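Local coordinates for carbohydrate-binding protein (Flavonifractor plautii, PDB 6N1B) that probably removes the acetyl group from the N-acetylgalactosamine of the A blood-group antigen, the deacetylation step of a gut-bacterial pathway that turns type A blood into type O, at residues P207-D212 with D216-W221; S87-S92 with W97-G102; K366-S371 with I377-E382. One frame throughout, in Å; residues are numbered along the deposited sequence.

Contact 1 of 3, residues P207-D212 with D216-W221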
loop_
_atom_site.group_PDB
_atom_site.type_symbol
_atom_site.label_atom_id
_atom_site.label_comp_id
_atom_site.label_asym_id
_atom_site.label_seq_id
_atom_site.Cartn_x
_atom_site.Cartn_y
_atom_site.Cartn_z
ATOM N N PRO A 207 2.913 -5.918 3.359
ATOM C CA PRO A 207 1.742 -6.472 4.124
ATOM C C PRO A 207 0.450 -5.766 3.838
ATOM O O PRO A 207 0.448 -4.508 3.748
ATOM C CB PRO A 207 2.217 -6.247 5.592
ATOM C CG PRO A 207 3.117 -5.094 5.550
ATOM C CD PRO A 207 3.891 -5.296 4.260
ATOM N N THR A 208 -0.630 -6.468 3.670
ATOM C CA THR A 208 -1.916 -5.848 3.400
ATOM C C THR A 208 -2.917 -6.565 4.261
ATOM O O THR A 208 -2.969 -7.824 4.249
ATOM C CB THR A 208 -2.226 -5.786 1.894
ATOM O OG1 THR A 208 -3.516 -5.254 1.668
ATOM C CG2 THR A 208 -2.174 -7.112 1.191
ATOM N N ILE A 209 -3.729 -5.821 5.009
ATOM C CA ILE A 209 -4.638 -6.359 6.024
ATOM C C ILE A 209 -6.092 -6.102 5.699
ATOM O O ILE A 209 -6.440 -5.009 5.238
ATOM C CB ILE A 209 -4.235 -5.754 7.396
ATOM C CG1 ILE A 209 -2.839 -6.092 7.826
ATOM C CG2 ILE A 209 -5.243 -6.232 8.469
ATOM C CD1 ILE A 209 -1.662 -5.308 7.199
ATOM N N VAL A 210 -6.918 -7.087 5.924
ATOM C CA VAL A 210 -8.385 -7.015 5.822
ATOM C C VAL A 210 -8.964 -7.713 7.027
ATOM O O VAL A 210 -8.510 -8.762 7.457
ATOM C CB VAL A 210 -8.896 -7.697 4.523
ATOM C CG1 VAL A 210 -10.434 -7.847 4.501
ATOM C CG2 VAL A 210 -8.413 -6.981 3.310
ATOM N N TYR A 211 -10.017 -7.105 7.588
ATOM C CA TYR A 211 -10.895 -7.807 8.549
ATOM C C TYR A 211 -11.963 -8.534 7.847
ATOM O O TYR A 211 -12.782 -7.981 7.142
ATOM C CB TYR A 211 -11.474 -6.813 9.566
ATOM C CG TYR A 211 -12.316 -7.609 10.592
ATOM C CD1 TYR A 211 -11.665 -8.301 11.590
ATOM C CD2 TYR A 211 -13.698 -7.647 10.551
ATOM C CE1 TYR A 211 -12.383 -9.046 12.540
ATOM C CE2 TYR A 211 -14.445 -8.345 11.492
ATOM C CZ TYR A 211 -13.791 -9.063 12.436
ATOM O OH TYR A 211 -14.454 -9.781 13.413
ATOM N N ASP A 212 -11.938 -9.901 7.970
ATOM C CA ASP A 212 -12.961 -10.766 7.441
ATOM C C ASP A 212 -14.143 -10.841 8.490
ATOM O O ASP A 212 -13.944 -11.462 9.544
ATOM C CB ASP A 212 -12.380 -12.147 7.160
ATOM C CG ASP A 212 -13.369 -13.242 6.726
ATOM O OD1 ASP A 212 -14.514 -13.166 7.010
ATOM O OD2 ASP A 212 -12.862 -14.265 6.075
ATOM N N ASP A 216 -14.672 -13.664 11.140
ATOM C CA ASP A 216 -14.319 -12.807 12.229
ATOM C C ASP A 216 -12.874 -13.008 12.633
ATOM O O ASP A 216 -12.474 -13.512 13.678
ATOM C CB ASP A 216 -15.276 -12.895 13.375
ATOM C CG ASP A 216 -16.604 -12.275 13.016
ATOM O OD1 ASP A 216 -16.572 -11.139 12.443
ATOM O OD2 ASP A 216 -17.686 -12.843 13.214
ATOM N N VAL A 217 -12.009 -12.571 11.674
ATOM C CA VAL A 217 -10.547 -12.758 11.814
ATOM C C VAL A 217 -9.851 -11.638 10.959
ATOM O O VAL A 217 -10.416 -11.313 9.873
ATOM C CB VAL A 217 -10.144 -14.193 11.363
ATOM C CG1 VAL A 217 -10.382 -14.465 9.880
ATOM C CG2 VAL A 217 -8.735 -14.545 11.792
ATOM N N PHE A 218 -8.746 -11.139 11.440
ATOM C CA PHE A 218 -7.896 -10.318 10.592
ATOM C C PHE A 218 -7.019 -11.217 9.711
ATOM O O PHE A 218 -6.504 -12.255 10.208
ATOM C CB PHE A 218 -7.000 -9.373 11.444
ATOM C CG PHE A 218 -7.771 -8.332 12.210
ATOM C CD1 PHE A 218 -8.416 -8.595 13.397
ATOM C CD2 PHE A 218 -7.880 -7.047 11.677
ATOM C CE1 PHE A 218 -9.087 -7.624 14.101
ATOM C CE2 PHE A 218 -8.570 -6.055 12.402
ATOM C CZ PHE A 218 -9.165 -6.378 13.595
ATOM N N ILE A 219 -6.782 -10.799 8.481
ATOM C CA ILE A 219 -5.949 -11.479 7.534
ATOM C C ILE A 219 -4.883 -10.547 7.046
ATOM O O ILE A 219 -5.188 -9.381 6.702
ATOM C CB ILE A 219 -6.752 -12.090 6.364
ATOM C CG1 ILE A 219 -7.982 -12.842 6.859
ATOM C CG2 ILE A 219 -5.859 -12.933 5.518
ATOM C CD1 ILE A 219 -8.903 -13.348 5.772
ATOM N N LEU A 220 -3.648 -11.016 6.957
ATOM C CA LEU A 220 -2.534 -10.222 6.443
ATOM C C LEU A 220 -1.869 -11.029 5.326
ATOM O O LEU A 220 -1.489 -12.192 5.557
ATOM C CB LEU A 220 -1.551 -9.905 7.567
ATOM C CG LEU A 220 -0.311 -9.035 7.223
ATOM C CD1 LEU A 220 0.187 -8.340 8.514
ATOM C CD2 LEU A 220 0.826 -9.787 6.586
ATOM N N TRP A 221 -1.785 -10.488 4.110
ATOM C CA TRP A 221 -1.053 -11.085 3.017
ATOM C C TRP A 221 0.257 -10.333 2.794
ATOM O O TRP A 221 0.313 -9.102 2.949
ATOM C CB TRP A 221 -1.824 -11.012 1.709
ATOM C CG TRP A 221 -3.135 -11.771 1.695
ATOM C CD1 TRP A 221 -3.376 -13.022 1.186
ATOM C CD2 TRP A 221 -4.447 -11.293 2.141
ATOM N NE1 TRP A 221 -4.689 -13.348 1.315
ATOM C CE2 TRP A 221 -5.384 -12.310 1.890
ATOM C CE3 TRP A 221 -4.884 -10.167 2.776
ATOM C CZ2 TRP A 221 -6.722 -12.190 2.200
ATOM C CZ3 TRP A 221 -6.216 -10.042 3.102
ATOM C CH2 TRP A 221 -7.125 -11.023 2.827
#
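The Tyr211 ring turns its edge to one face of Phe218, a T-shaped pair with its CD1 over the middle of the Phe218 ring, centroids 4.9 Å apart and planes at 63°. Ile209 CG2 lies at the Phe218 edge, 4.2 Å from CD2. On the other side of the sheet, Trp221 carries Ile219 CG2 over one face and meets Val210 edge-on, its CZ3 3.8 Å from Val210 CB.

Between these two layers, strands 207-212 and 217-221 pair as an antiparallel hairpin, with hydrogen-bonded pairs at Thr208-Trp221, Val210-Ile219 and Asp212-Val217. Beta-branched Thr208, Ile209, Val210, Val217 and Ile219 suit the extended chain; Ile209 CD1 adds apolar packing on Leu220 CD1 at 3.8 Å. At the turn, Asp216 and Val217 both face Asp212 in a G1 bulge: Asp212 O receives Val217 N at 3.1 Å and, weakly, Asp216 N. With CG anti to the backbone N (chi1 -177°), Tyr211 slants across to the turn end of the partner strand, and its OH donates to Asp216 OD1 at 2.7 Å, on the anti side and 29° out of the carboxylate plane.

Asp212 is buried, its charge paired with Arg215. Thr208 OG1 is bonded to Val275 N and to calcium ligands Asp122 and Asp274, a second-shell hydroxyl at the metal site. The tyrosine proton probably stabilises the charge of Asp216, close to the like-charged Asp213.

Contact 2 of 3, residues S87-S92 with W97-G102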
loop_
_atom_site.group_PDB
_atom_site.type_symbol
_atom_site.label_atom_id
_atom_site.label_comp_id
_atom_site.label_asym_id
_atom_site.label_seq_id
_atom_site.Cartn_x
_atom_site.Cartn_y
_atom_site.Cartn_z
ATOM N N SER A 87 3.889 8.028 6.869
ATOM C CA SER A 87 3.350 9.365 6.951
ATOM C C SER A 87 1.834 9.276 6.725
ATOM O O SER A 87 1.360 8.394 6.004
ATOM C CB SER A 87 4.040 10.243 5.894
ATOM O OG SER A 87 5.436 10.401 6.184
ATOM N N ILE A 88 1.109 10.244 7.327
ATOM C CA ILE A 88 -0.365 10.243 7.260
ATOM C C ILE A 88 -0.877 11.560 6.637
ATOM O O ILE A 88 -0.368 12.672 6.986
ATOM C CB ILE A 88 -0.940 10.108 8.674
ATOM C CG1 ILE A 88 -0.600 8.752 9.282
ATOM C CG2 ILE A 88 -2.439 10.434 8.800
ATOM C CD1 ILE A 88 -1.420 7.599 8.709
ATOM N N VAL A 89 -1.895 11.408 5.789
ATOM C CA VAL A 89 -2.691 12.553 5.347
ATOM C C VAL A 89 -4.177 12.133 5.434
ATOM O O VAL A 89 -4.533 10.946 5.523
ATOM C CB VAL A 89 -2.319 13.040 3.929
ATOM C CG1 VAL A 89 -1.037 13.854 3.961
ATOM C CG2 VAL A 89 -2.257 11.902 2.927
ATOM N N ALA A 90 -5.065 13.124 5.318
ATOM C CA ALA A 90 -6.480 12.984 5.277
ATOM C C ALA A 90 -7.095 13.853 4.179
ATOM O O ALA A 90 -6.406 14.801 3.719
ATOM C CB ALA A 90 -7.167 13.253 6.632
ATOM N N SER A 91 -8.333 13.534 3.765
ATOM C CA SER A 91 -8.964 14.259 2.712
ATOM C C SER A 91 -10.440 14.169 2.849
ATOM O O SER A 91 -10.969 13.172 3.362
ATOM C CB SER A 91 -8.484 13.631 1.344
ATOM O OG SER A 91 -9.080 14.301 0.284
ATOM N N SER A 92 -11.141 15.159 2.294
ATOM C CA SER A 92 -12.560 15.093 2.094
ATOM C C SER A 92 -13.034 14.562 0.723
ATOM O O SER A 92 -14.207 14.390 0.510
ATOM C CB SER A 92 -13.217 16.438 2.384
ATOM O OG SER A 92 -12.758 17.335 1.460
ATOM N N TRP A 97 -5.107 16.268 -0.338
ATOM C CA TRP A 97 -4.721 15.645 0.925
ATOM C C TRP A 97 -4.115 16.729 1.816
ATOM O O TRP A 97 -3.347 17.608 1.341
ATOM C CB TRP A 97 -3.678 14.568 0.629
ATOM C CG TRP A 97 -4.214 13.433 -0.180
ATOM C CD1 TRP A 97 -4.107 13.263 -1.537
ATOM C CD2 TRP A 97 -5.026 12.373 0.290
ATOM N NE1 TRP A 97 -4.831 12.180 -1.963
ATOM C CE2 TRP A 97 -5.397 11.578 -0.849
ATOM C CE3 TRP A 97 -5.530 12.002 1.541
ATOM C CZ2 TRP A 97 -6.170 10.437 -0.704
ATOM C CZ3 TRP A 97 -6.246 10.865 1.640
ATOM C CH2 TRP A 97 -6.616 10.091 0.546
ATOM N N VAL A 98 -4.379 16.638 3.108
ATOM C CA VAL A 98 -3.813 17.550 4.083
ATOM C C VAL A 98 -3.247 16.794 5.287
ATOM O O VAL A 98 -3.707 15.673 5.586
ATOM C CB VAL A 98 -4.898 18.551 4.580
ATOM C CG1 VAL A 98 -5.382 19.416 3.458
ATOM C CG2 VAL A 98 -6.054 17.888 5.304
ATOM N N GLU A 99 -2.327 17.383 5.978
ATOM C CA GLU A 99 -1.856 16.839 7.243
ATOM C C GLU A 99 -2.798 17.330 8.321
ATOM O O GLU A 99 -2.901 18.546 8.490
ATOM C CB GLU A 99 -0.384 17.266 7.472
ATOM C CG GLU A 99 0.565 16.753 6.476
ATOM C CD GLU A 99 1.950 17.229 6.618
ATOM O OE1 GLU A 99 2.223 18.376 6.218
ATOM O OE2 GLU A 99 2.825 16.401 6.806
ATOM N N PRO A 100 -3.452 16.436 9.074
ATOM C CA PRO A 100 -4.348 16.925 10.121
ATOM C C PRO A 100 -3.655 17.906 11.081
ATOM O O PRO A 100 -2.479 17.792 11.383
ATOM C CB PRO A 100 -4.763 15.650 10.895
ATOM C CG PRO A 100 -4.482 14.477 9.910
ATOM C CD PRO A 100 -3.380 14.941 8.974
ATOM N N GLU A 101 -4.415 18.833 11.627
ATOM C CA GLU A 101 -3.848 19.845 12.530
ATOM C C GLU A 101 -3.288 19.147 13.741
ATOM O O GLU A 101 -3.933 18.270 14.397
ATOM C CB GLU A 101 -4.931 20.751 12.978
ATOM C CG GLU A 101 -4.371 21.777 13.947
ATOM C CD GLU A 101 -5.219 23.024 14.027
ATOM O OE1 GLU A 101 -6.452 22.922 14.261
ATOM O OE2 GLU A 101 -4.594 24.105 13.855
ATOM N N GLY A 102 -2.065 19.459 14.023
ATOM C CA GLY A 102 -1.306 18.875 15.107
ATOM C C GLY A 102 -0.459 17.680 14.752
ATOM O O GLY A 102 0.393 17.294 15.574
#
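Ala90 and Val98 form a single antiparallel bridge, by which the loop after strand 87-91 folds back onto the outermost strand of a three-stranded sheet; the sheet is one blade of what is, by its topology, a five-bladed beta-propeller. Two main-chain hydrogen bonds make the bridge: Ala90 N gives its proton to Val98 O at 2.9 Å, and Val98 N returns one to Ala90 O at 2.8 Å. Both are fairly straight, so the loop is fixed at this one point of the edge strand, and the two chains diverge soon after. A CA-H...O contact from Trp97 CA to Ala90 O, at 3.4 Å, is a minor addition.

Apolar contacts lie to either side of the bridge. With CG1 anti to the carbonyl carbon (chi1 -78°), Val89 has its CG2 between backbone N and carbonyl carbon, turned to Trp97 CE3 at 3.6 Å; the two side chains cross at about a right angle. Ala90 is small enough to leave room for Pro100, whose CG comes to 4.4 Å from Ala90 CB and whose ring packs on Trp70 of the neighbouring strand.

Polar ends are satisfied beyond the bridge. Trp97 NE1 bonds to Gln36 OE1, and Ser91 OG ties the connecting turn together through His96 O and the amides of Asp93 and Gly94.

Aromatic contacts complete the set. The indole of Trp97 stacks with Phe38, so a wide aromatic is held in a buried position. Ser91 adds a CH-pi contact: its CB stands 3.7 Å from the centroid of the six-membered ring of Trp97, 24° off the ring normal.

Contact 3 of 3, residues K366-S371 with I377-E382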
loop_
_atom_site.group_PDB
_atom_site.type_symbol
_atom_site.label_atom_id
_atom_site.label_comp_id
_atom_site.label_asym_id
_atom_site.label_seq_id
_atom_site.Cartn_x
_atom_site.Cartn_y
_atom_site.Cartn_z
ATOM N N LYS A 366 16.530 16.637 -15.233
ATOM C CA LYS A 366 15.548 16.837 -16.265
ATOM C C LYS A 366 14.357 17.563 -15.712
ATOM O O LYS A 366 14.002 17.466 -14.536
ATOM C CB LYS A 366 15.100 15.482 -16.732
ATOM C CG LYS A 366 14.085 15.389 -17.741
ATOM C CD LYS A 366 13.954 13.985 -18.443
ATOM C CE LYS A 366 12.978 14.019 -19.677
ATOM N NZ LYS A 366 12.381 12.751 -19.857
ATOM N N MET A 367 13.704 18.346 -16.551
ATOM C CA MET A 367 12.372 18.880 -16.190
ATOM C C MET A 367 11.336 17.786 -16.189
ATOM O O MET A 367 11.251 17.022 -17.111
ATOM C CB MET A 367 11.942 20.015 -17.132
ATOM C CG MET A 367 12.820 21.207 -17.169
ATOM S SD MET A 367 13.002 21.995 -15.543
ATOM C CE MET A 367 11.313 22.528 -15.178
ATOM N N VAL A 368 10.537 17.773 -15.125
ATOM C CA VAL A 368 9.460 16.788 -14.925
ATOM C C VAL A 368 8.180 17.517 -14.547
ATOM O O VAL A 368 8.180 18.702 -14.133
ATOM C CB VAL A 368 9.825 15.685 -13.971
ATOM C CG1 VAL A 368 11.033 14.920 -14.461
ATOM C CG2 VAL A 368 10.157 16.204 -12.568
ATOM N N ALA A 369 7.090 16.765 -14.666
ATOM C CA ALA A 369 5.741 17.351 -14.429
ATOM C C ALA A 369 5.439 17.577 -12.980
ATOM O O ALA A 369 5.821 16.778 -12.105
ATOM C CB ALA A 369 4.678 16.430 -14.985
ATOM N N ASP A 370 4.695 18.649 -12.672
ATOM C CA ASP A 370 4.011 18.857 -11.439
ATOM C C ASP A 370 2.702 18.092 -11.380
ATOM O O ASP A 370 2.341 17.449 -12.365
ATOM C CB ASP A 370 3.956 20.343 -11.116
ATOM C CG ASP A 370 2.991 21.151 -12.014
ATOM O OD1 ASP A 370 2.085 20.578 -12.617
ATOM O OD2 ASP A 370 3.345 22.386 -12.097
ATOM N N SER A 371 1.960 18.230 -10.274
ATOM C CA SER A 371 0.775 17.441 -10.112
ATOM C C SER A 371 -0.354 17.848 -11.077
ATOM O O SER A 371 -1.299 17.082 -11.330
ATOM C CB SER A 371 0.225 17.517 -8.728
ATOM O OG SER A 371 -0.112 18.878 -8.359
ATOM N N ILE A 377 8.983 21.283 -12.600
ATOM C CA ILE A 377 9.835 20.727 -11.593
ATOM C C ILE A 377 11.155 20.382 -12.225
ATOM O O ILE A 377 11.224 19.616 -13.193
ATOM C CB ILE A 377 9.151 19.475 -10.940
ATOM C CG1 ILE A 377 7.678 19.593 -10.155
ATOM C CG2 ILE A 377 10.205 18.778 -9.959
ATOM C CD1 ILE A 377 7.677 20.692 -9.319
ATOM N N GLN A 378 12.211 20.861 -11.581
ATOM C CA GLN A 378 13.527 20.410 -11.928
ATOM C C GLN A 378 13.949 19.162 -11.120
ATOM O O GLN A 378 14.200 19.279 -9.941
ATOM C CB GLN A 378 14.523 21.559 -11.578
ATOM C CG GLN A 378 15.974 21.374 -11.746
ATOM C CD GLN A 378 16.280 21.142 -13.156
ATOM O OE1 GLN A 378 16.378 19.992 -13.633
ATOM N NE2 GLN A 378 16.237 22.200 -13.925
ATOM N N ALA A 379 14.001 18.012 -11.775
ATOM C CA ALA A 379 14.601 16.851 -11.117
ATOM C C ALA A 379 16.042 17.130 -10.848
ATOM O O ALA A 379 16.692 17.827 -11.617
ATOM C CB ALA A 379 14.343 15.595 -11.823
ATOM N N LYS A 380 16.605 16.549 -9.764
ATOM C CA LYS A 380 17.925 16.867 -9.300
ATOM C C LYS A 380 18.950 15.826 -9.688
ATOM O O LYS A 380 18.676 14.825 -10.406
ATOM C CB LYS A 380 17.895 17.202 -7.792
ATOM C CG LYS A 380 16.808 18.203 -7.261
ATOM C CD LYS A 380 16.851 19.498 -7.856
ATOM C CE LYS A 380 15.883 20.585 -7.135
ATOM N NZ LYS A 380 15.167 21.157 -8.182
ATOM N N SER A 381 20.160 16.056 -9.201
ATOM C CA SER A 381 21.290 15.326 -9.706
ATOM C C SER A 381 21.261 13.790 -9.379
ATOM O O SER A 381 21.736 13.043 -10.222
ATOM C CB SER A 381 22.574 15.911 -9.102
ATOM O OG SER A 381 22.460 15.896 -7.684
ATOM N N GLU A 382 20.702 13.406 -8.256
ATOM C CA GLU A 382 20.664 12.037 -7.846
ATOM C C GLU A 382 19.260 11.487 -8.033
ATOM O O GLU A 382 19.048 10.332 -7.587
ATOM C CB GLU A 382 21.247 11.842 -6.441
ATOM C CG GLU A 382 22.685 12.270 -6.408
ATOM C CD GLU A 382 23.398 12.009 -5.096
ATOM O OE1 GLU A 382 22.970 11.163 -4.305
ATOM O OE2 GLU A 382 24.529 12.551 -5.028
#
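The carbonyl oxygen Ile377 O is approached by three groups of the segment 366-371. Val368 N donates to it at 2.8 Å in an almost straight bond (170° at the hydrogen). Met367 CA adds a CA-H...O contact at 3.3 Å. The third is the terminal methyl of Met367: the side chain bends at chi2 and chi3, both near -60°, and so curls back over the backbone to put CE 3.5 Å from Ile377 O. The flexible, unbranched thioether suits such a tight fold.

The reverse bond, from Ile377 N to Val368 O, is longer at 3.1 Å, and Ala379 N donates to Lys366 O at 2.8 Å. One more hydrogen bond stays within segment 377-382, where Lys380 curls back so that NZ reaches Gln378 O at 2.7 Å, a tie that brings the ammonium group to the hairpin backbone.

Val368 and Ile377 make an apolar contact on one face, CG2 to CG2 at 3.7 Å, with Gln360 touching Val368 and Arg388 touching Ile377. Ile377 CG1 turns the other way, toward Asp370 CB at 3.9 Å. The small Ala379 keeps its methyl close to Lys366 O and packs on Ile386. Asp370 suits the approach to the turn because its carboxylate can accept from several donors: OD2 bonds to Thr376 OG1 and OD1 to Asn374 N.

Reversing the chain between two strands of a longer sheet, 351-361 and 385-395, this short two-stranded antiparallel unit is a beta hairpin inserted at the periphery of a propeller-like fold.

Overall arrangement
Contacts 2, 1 and 3 follow in series along the chain, and none touches another. Contact 1 lies close to a calcium site: the Thr208 side chain is about 4 Å from a bound ion. Contact 2, its centre about 25 Å from that of contact 1, is more remote, with the Ile88 side chain about 12 Å from a calcium ion. Contact 3 is the most peripheral; its centre is about 38 Å from that of contact 1, across the middle of the chain, yet its nearest atoms are about 9 Å from contact 2. Contact 3 is linked to the glycan pocket through Glu382, which makes a long, weak ion pair with Arg79, a residue lining that pocket.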